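Local coordinates for protein dipeptide Epimerase (PDB 3JVA) that is a magnesium-binding member of the mandelate racemase/muconate lactonizing enzyme family, pairing an N-terminal capping domain with an enolase-type barrel domain, at residues Asp132-Ile137 against Arg316-Ala321; Ala321-Glu326 against Leu336-Leu341. All blocks are in the same frame, centred on the assembly; numbering follows the deposited sequence.

Contact 1: residues Asp132-Ile137 against Arg316-Ala321; sequences DITLGI and RADLDA
Asp320 OD2 accepts the backbone N-H of Thr134, with 2.8 Å from N to OD2, and Thr134 OG1 lies 3.1 Å from the same oxygen. The amide meets OD2 on its anti side, 25° out of the carboxylate plane, with an N-H...O angle of 155°. Asp320 CB points toward 132-137, and CG sits between its own backbone N and carbonyl carbon. An aspartate suits this place because its carboxylate has a second oxygen to offer: a water lies within bonding distance of Asp320 OD1 (2.8 Å), Asp318 OD2 and Thr134 OG1, and probably shares its protons among more acceptors than it can serve. Asp132 also donates its backbone N to Ala317 O at 3.1 Å. That backbone bond joins strand 128-134 to strand 314-317, the first and last parallel strands of the TIM-type barrel, and so helps close it. The side chain of the same Asp132 meets Asp318, their carboxylate planes 58° apart, and Asp132 OD1 lies 2.5 Å from Asp318 OD1. Arg187 forms a salt bridge with Asp132 OD2, which helps to fix that carboxylate, while Lys159 makes a long, weak ion pair with Asp318 OD2. The side chain of Asp318 comes within about 6 Å of the magnesium ion, whose site comprises Asp189, Glu215 and Asp240.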
ATOM      1  N   ASP B 132       4.868  40.895  -2.393  1.00 22.79           N
ATOM      2  CA  ASP B 132       4.903  41.222  -0.979  1.00 22.63           C
ATOM      3  C   ASP B 132       6.259  41.892  -0.819  1.00 22.44           C
ATOM      4  O   ASP B 132       6.953  42.162  -1.805  1.00 22.90           O
ATOM      5  CB  ASP B 132       4.861  39.953  -0.104  1.00 22.62           C
ATOM      6  CG  ASP B 132       6.051  39.015  -0.348  1.00 23.49           C
ATOM      7  OD1 ASP B 132       7.165  39.496  -0.662  1.00 21.92           O
ATOM      8  OD2 ASP B 132       5.875  37.787  -0.201  1.00 22.70           O
ATOM      9  N   ILE B 133       6.635  42.173   0.417  1.00 21.88           N
ATOM     10  CA  ILE B 133       7.941  42.738   0.692  1.00 22.68           C
ATOM     11  C   ILE B 133       8.387  42.114   2.004  1.00 24.39           C
ATOM     12  O   ILE B 133       7.594  41.972   2.947  1.00 24.09           O
ATOM     13  CB  ILE B 133       7.925  44.289   0.799  1.00 22.39           C
ATOM     14  CG1 ILE B 133       9.366  44.794   0.948  1.00 23.53           C
ATOM     15  CG2 ILE B 133       7.083  44.740   1.981  1.00 22.08           C
ATOM     16  CD1 ILE B 133       9.514  46.295   0.770  1.00 23.02           C
ATOM     17  N   THR B 134       9.650  41.710   2.046  1.00 24.48           N
ATOM     18  CA  THR B 134      10.215  41.072   3.226  1.00 25.97           C
ATOM     19  C   THR B 134      10.748  42.095   4.221  1.00 26.24           C
ATOM     20  O   THR B 134      11.447  43.029   3.848  1.00 26.22           O
ATOM     21  CB  THR B 134      11.362  40.109   2.826  1.00 27.54           C
ATOM     22  OG1 THR B 134      10.846  39.075   1.979  1.00 28.47           O
ATOM     23  CG2 THR B 134      11.994  39.475   4.062  1.00 27.89           C
ATOM     24  N   LEU B 135      10.399  41.921   5.490  1.00 25.51           N
ATOM     25  CA  LEU B 135      10.880  42.820   6.526  1.00 27.47           C
ATOM     26  C   LEU B 135      12.122  42.182   7.127  1.00 27.77           C
ATOM     27  O   LEU B 135      12.090  41.020   7.538  1.00 29.92           O
ATOM     28  CB  LEU B 135       9.821  43.010   7.618  1.00 26.31           C
ATOM     29  CG  LEU B 135       8.472  43.608   7.214  1.00 26.38           C
ATOM     30  CD1 LEU B 135       7.574  43.673   8.442  1.00 27.88           C
ATOM     31  CD2 LEU B 135       8.659  44.997   6.616  1.00 28.73           C
ATOM     32  N   GLY B 136      13.217  42.932   7.172  1.00 26.87           N
ATOM     33  CA  GLY B 136      14.443  42.395   7.731  1.00 28.62           C
ATOM     34  C   GLY B 136      14.298  42.109   9.212  1.00 28.81           C
ATOM     35  O   GLY B 136      13.627  42.851   9.927  1.00 28.83           O
ATOM     36  N   ILE B 137      14.922  41.033   9.678  1.00 29.40           N
ATOM     37  CA  ILE B 137      14.841  40.671  11.085  1.00 31.50           C
ATOM     38  C   ILE B 137      15.457  41.762  11.952  1.00 30.51           C
ATOM     39  O   ILE B 137      16.529  42.284  11.649  1.00 30.52           O
ATOM     40  CB  ILE B 137      15.541  39.316  11.350  1.00 32.64           C
ATOM     41  CG1 ILE B 137      14.737  38.195  10.685  1.00 34.36           C
ATOM     42  CG2 ILE B 137      15.652  39.051  12.847  1.00 33.72           C
ATOM     43  CD1 ILE B 137      13.285  38.113  11.150  1.00 37.15           C
ATOM     44  N   ARG B 316       0.967  33.866  -6.095  1.00 21.01           N
ATOM     45  CA  ARG B 316       1.659  34.688  -5.110  1.00 22.20           C
ATOM     46  C   ARG B 316       3.046  35.041  -5.624  1.00 22.20           C
ATOM     47  O   ARG B 316       3.628  34.297  -6.409  1.00 21.24           O
ATOM     48  CB  ARG B 316       1.794  33.939  -3.782  1.00 20.13           C
ATOM     49  CG  ARG B 316       0.473  33.624  -3.091  1.00 23.13           C
ATOM     50  CD  ARG B 316       0.743  32.997  -1.733  1.00 22.45           C
ATOM     51  NE  ARG B 316      -0.463  32.789  -0.934  1.00 24.77           N
ATOM     52  CZ  ARG B 316      -1.262  31.729  -1.020  1.00 25.53           C
ATOM     53  NH1 ARG B 316      -0.999  30.752  -1.881  1.00 24.22           N
ATOM     54  NH2 ARG B 316      -2.320  31.637  -0.223  1.00 24.94           N
ATOM     55  N   ALA B 317       3.573  36.175  -5.175  1.00 21.73           N
ATOM     56  CA  ALA B 317       4.900  36.601  -5.593  1.00 21.00           C
ATOM     57  C   ALA B 317       5.668  37.264  -4.458  1.00 21.71           C
ATOM     58  O   ALA B 317       5.127  38.087  -3.718  1.00 22.89           O
ATOM     59  CB  ALA B 317       4.791  37.551  -6.781  1.00 23.29           C
ATOM     60  N   ASP B 318       6.929  36.875  -4.320  1.00 19.75           N
ATOM     61  CA  ASP B 318       7.826  37.420  -3.310  1.00 22.48           C
ATOM     62  C   ASP B 318       9.030  37.867  -4.130  1.00 20.73           C
ATOM     63  O   ASP B 318      10.088  37.246  -4.094  1.00 19.96           O
ATOM     64  CB  ASP B 318       8.210  36.326  -2.303  1.00 23.17           C
ATOM     65  CG  ASP B 318       9.216  36.801  -1.272  1.00 25.76           C
ATOM     66  OD1 ASP B 318       9.169  37.991  -0.897  1.00 25.01           O
ATOM     67  OD2 ASP B 318      10.050  35.981  -0.828  1.00 26.05           O
ATOM     68  N   LEU B 319       8.840  38.946  -4.884  1.00 20.97           N
ATOM     69  CA  LEU B 319       9.877  39.478  -5.773  1.00 21.14           C
ATOM     70  C   LEU B 319      10.222  40.899  -5.352  1.00 21.09           C
ATOM     71  O   LEU B 319       9.877  41.859  -6.034  1.00 21.59           O
ATOM     72  CB  LEU B 319       9.354  39.464  -7.212  1.00 19.76           C
ATOM     73  CG  LEU B 319       8.861  38.101  -7.710  1.00 20.03           C
ATOM     74  CD1 LEU B 319       8.164  38.267  -9.051  1.00 20.44           C
ATOM     75  CD2 LEU B 319      10.038  37.131  -7.821  1.00 21.15           C
ATOM     76  N   ASP B 320      10.933  41.009  -4.236  1.00 21.30           N
ATOM     77  CA  ASP B 320      11.289  42.300  -3.659  1.00 21.11           C
ATOM     78  C   ASP B 320      12.771  42.660  -3.682  1.00 22.66           C
ATOM     79  O   ASP B 320      13.171  43.657  -3.085  1.00 20.88           O
ATOM     80  CB  ASP B 320      10.801  42.324  -2.207  1.00 20.90           C
ATOM     81  CG  ASP B 320      11.450  41.242  -1.357  1.00 25.91           C
ATOM     82  OD1 ASP B 320      12.053  40.297  -1.923  1.00 24.33           O
ATOM     83  OD2 ASP B 320      11.351  41.324  -0.116  1.00 25.89           O
ATOM     84  N   ALA B 321      13.587  41.869  -4.371  1.00 21.51           N
ATOM     85  CA  ALA B 321      15.022  42.138  -4.398  1.00 22.30           C
ATOM     86  C   ALA B 321      15.425  43.538  -4.874  1.00 21.80           C
ATOM     87  O   ALA B 321      16.354  44.128  -4.323  1.00 21.62           O
ATOM     88  CB  ALA B 321      15.739  41.078  -5.233  1.00 20.24           C
TER
HETATM   89  O   HOH W   1      12.282  37.991  -0.366  1.00 34.53           O

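Contact 2: residues Ala321-Glu326 against Leu336-Leu341; sequences ATFGLE and LEAKPL
Phe323 lays one ring face against the backbone of Ala338, whose CA stands 3.8 Å from the ring centroid and 23° off the ring normal, a CH-pi contact displaced toward the rim. CG of Phe323 is anti to its own carbonyl carbon (chi1 -49°), and from there the flat ring reaches across to 336-341. The small Ala338 allows its backbone to come this close, with its CB still 4.1 Å from Phe323 CG. Two carbonyls approach the ring obliquely: Glu337 O is 3.1 Å from CE1, and Lys339 O is equally near CZ. Lys339 O is buried here with no hydrogen-bonding partner, and CZ is the ring atom nearest to it. Leu336 CB points away, yet its chain bends back through chi2 (-65°), bringing CD1 to 3.3 Å from Thr322 O and 3.7 Å from Leu325 CB. The two leucine side chains cross at about a right angle. Thr322 OG1 bonds to Ser335 O, tying the 3-10 turn 321-323 to the chain just before Leu336. Leu325 also packs on Ile13 of strand 3-21, so this loop packing lies where the barrel meets the N-terminal capping domain, the two-domain plan of the enolase superfamily.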
ATOM      1  N   ALA B 321      13.587  41.869  -4.371  1.00 21.51           N
ATOM      2  CA  ALA B 321      15.022  42.138  -4.398  1.00 22.30           C
ATOM      3  C   ALA B 321      15.425  43.538  -4.874  1.00 21.80           C
ATOM      4  O   ALA B 321      16.354  44.128  -4.323  1.00 21.62           O
ATOM      5  CB  ALA B 321      15.739  41.078  -5.233  1.00 20.24           C
ATOM      6  N   THR B 322      14.745  44.084  -5.881  1.00 22.34           N
ATOM      7  CA  THR B 322      15.137  45.407  -6.365  1.00 22.82           C
ATOM      8  C   THR B 322      14.934  46.503  -5.330  1.00 24.62           C
ATOM      9  O   THR B 322      15.619  47.528  -5.369  1.00 24.49           O
ATOM     10  CB  THR B 322      14.393  45.822  -7.663  1.00 22.11           C
ATOM     11  OG1 THR B 322      12.999  46.023  -7.394  1.00 22.09           O
ATOM     12  CG2 THR B 322      14.557  44.753  -8.740  1.00 23.84           C
ATOM     13  N   PHE B 323      14.011  46.283  -4.396  1.00 23.19           N
ATOM     14  CA  PHE B 323      13.727  47.280  -3.365  1.00 24.77           C
ATOM     15  C   PHE B 323      14.864  47.453  -2.366  1.00 24.97           C
ATOM     16  O   PHE B 323      14.929  48.465  -1.667  1.00 26.40           O
ATOM     17  CB  PHE B 323      12.452  46.920  -2.592  1.00 23.64           C
ATOM     18  CG  PHE B 323      11.275  46.589  -3.464  1.00 23.60           C
ATOM     19  CD1 PHE B 323      11.135  47.151  -4.727  1.00 24.54           C
ATOM     20  CD2 PHE B 323      10.285  45.728  -3.001  1.00 25.48           C
ATOM     21  CE1 PHE B 323      10.025  46.860  -5.519  1.00 26.90           C
ATOM     22  CE2 PHE B 323       9.171  45.431  -3.784  1.00 25.81           C
ATOM     23  CZ  PHE B 323       9.041  45.995  -5.041  1.00 26.80           C
ATOM     24  N   GLY B 324      15.752  46.465  -2.289  1.00 22.63           N
ATOM     25  CA  GLY B 324      16.860  46.550  -1.355  1.00 23.50           C
ATOM     26  C   GLY B 324      18.211  46.842  -1.981  1.00 22.01           C
ATOM     27  O   GLY B 324      19.242  46.708  -1.317  1.00 24.97           O
ATOM     28  N   LEU B 325      18.216  47.241  -3.249  1.00 21.32           N
ATOM     29  CA  LEU B 325      19.461  47.543  -3.958  1.00 22.13           C
ATOM     30  C   LEU B 325      19.812  49.030  -3.864  1.00 22.86           C
ATOM     31  O   LEU B 325      18.937  49.884  -3.992  1.00 24.04           O
ATOM     32  CB  LEU B 325      19.326  47.155  -5.435  1.00 21.40           C
ATOM     33  CG  LEU B 325      18.975  45.700  -5.770  1.00 21.23           C
ATOM     34  CD1 LEU B 325      18.905  45.537  -7.282  1.00 22.51           C
ATOM     35  CD2 LEU B 325      20.018  44.761  -5.179  1.00 21.06           C
ATOM     36  N   GLU B 326      21.088  49.338  -3.650  1.00 23.46           N
ATOM     37  CA  GLU B 326      21.519  50.735  -3.560  1.00 23.70           C
ATOM     38  C   GLU B 326      21.495  51.428  -4.913  1.00 24.94           C
ATOM     39  O   GLU B 326      21.346  52.647  -4.993  1.00 24.40           O
ATOM     40  CB  GLU B 326      22.919  50.828  -2.955  1.00 23.95           C
ATOM     41  CG  GLU B 326      22.940  50.682  -1.446  1.00 25.23           C
ATOM     42  CD  GLU B 326      22.284  51.852  -0.729  1.00 26.84           C
ATOM     43  OE1 GLU B 326      22.218  51.815   0.518  1.00 26.03           O
ATOM     44  OE2 GLU B 326      21.842  52.809  -1.403  1.00 27.90           O
ATOM     45  N   LEU B 336      13.653  50.050  -8.932  1.00 25.51           N
ATOM     46  CA  LEU B 336      14.174  49.966  -7.571  1.00 25.50           C
ATOM     47  C   LEU B 336      13.127  50.488  -6.601  1.00 26.04           C
ATOM     48  O   LEU B 336      13.201  50.232  -5.401  1.00 25.44           O
ATOM     49  CB  LEU B 336      15.439  50.820  -7.415  1.00 27.90           C
ATOM     50  CG  LEU B 336      16.711  50.462  -8.183  1.00 29.90           C
ATOM     51  CD1 LEU B 336      17.251  49.122  -7.711  1.00 28.17           C
ATOM     52  CD2 LEU B 336      16.406  50.432  -9.664  1.00 33.93           C
ATOM     53  N   GLU B 337      12.162  51.230  -7.132  1.00 26.49           N
ATOM     54  CA  GLU B 337      11.104  51.822  -6.316  1.00 28.83           C
ATOM     55  C   GLU B 337      10.272  50.770  -5.581  1.00 29.00           C
ATOM     56  O   GLU B 337       9.741  49.849  -6.197  1.00 29.00           O
ATOM     57  CB  GLU B 337      10.194  52.668  -7.206  1.00 31.60           C
ATOM     58  CG  GLU B 337       9.162  53.488  -6.455  1.00 37.66           C
ATOM     59  CD  GLU B 337       8.256  54.260  -7.394  1.00 40.11           C
ATOM     60  OE1 GLU B 337       7.476  53.622  -8.130  1.00 41.72           O
ATOM     61  OE2 GLU B 337       8.331  55.507  -7.399  1.00 44.37           O
ATOM     62  N   ALA B 338      10.157  50.914  -4.262  1.00 28.11           N
ATOM     63  CA  ALA B 338       9.380  49.969  -3.467  1.00 28.70           C
ATOM     64  C   ALA B 338       7.890  50.201  -3.697  1.00 29.34           C
ATOM     65  O   ALA B 338       7.302  51.155  -3.180  1.00 28.60           O
ATOM     66  CB  ALA B 338       9.723  50.124  -1.985  1.00 29.16           C
ATOM     67  N   LYS B 339       7.293  49.321  -4.494  1.00 29.84           N
ATOM     68  CA  LYS B 339       5.874  49.383  -4.838  1.00 29.69           C
ATOM     69  C   LYS B 339       5.372  47.944  -4.912  1.00 29.78           C
ATOM     70  O   LYS B 339       6.095  47.055  -5.366  1.00 29.88           O
ATOM     71  CB  LYS B 339       5.685  50.055  -6.205  1.00 31.48           C
ATOM     72  CG  LYS B 339       6.504  49.409  -7.330  1.00 33.99           C
ATOM     73  CD  LYS B 339       6.042  49.823  -8.730  1.00 37.00           C
ATOM     74  CE  LYS B 339       6.756  49.002  -9.819  1.00 32.70           C
ATOM     75  NZ  LYS B 339       6.103  49.092 -11.170  1.00 35.04           N
ATOM     76  N   PRO B 340       4.133  47.691  -4.471  1.00 27.82           N
ATOM     77  CA  PRO B 340       3.616  46.319  -4.529  1.00 27.12           C
ATOM     78  C   PRO B 340       3.212  45.867  -5.929  1.00 27.27           C
ATOM     79  O   PRO B 340       3.317  44.684  -6.257  1.00 27.53           O
ATOM     80  CB  PRO B 340       2.427  46.358  -3.569  1.00 26.42           C
ATOM     81  CG  PRO B 340       1.923  47.772  -3.737  1.00 25.11           C
ATOM     82  CD  PRO B 340       3.212  48.572  -3.726  1.00 28.21           C
ATOM     83  N   LEU B 341       2.758  46.804  -6.757  1.00 26.07           N
ATOM     84  CA  LEU B 341       2.331  46.464  -8.103  1.00 26.87           C
ATOM     85  C   LEU B 341       3.432  46.609  -9.147  1.00 26.55           C
ATOM     86  O   LEU B 341       3.904  47.711  -9.432  1.00 27.27           O
ATOM     87  CB  LEU B 341       1.125  47.316  -8.512  1.00 29.08           C
ATOM     88  CG  LEU B 341       0.537  46.986  -9.887  1.00 30.35           C
ATOM     89  CD1 LEU B 341      -0.027  45.574  -9.884  1.00 30.42           C
ATOM     90  CD2 LEU B 341      -0.549  47.991 -10.232  1.00 33.65           C
TER

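Contact 1 is the more buried of the two and is polar: a backbone bond joins two barrel strands, and carboxylate and water bonds tie strand 128-134 to the loop that follows strand 314-317. Contact 2 lies farther from the centre of the chain, between the 3-10 turn and loop of 321-326 and the irregular chain of 336-341, and relies on ring, aliphatic and backbone packing. Ala321 belongs to both, since the chain leaves contact 1 and enters contact 2. Their centres are 9 Å apart, and they touch where Ile133 CD1 meets Phe323 CD2 at 3.9 Å. Asp318 lies near the magnesium ion, whereas the Phe323 ring packs on Thr131 and Ile133 of strand 128-134.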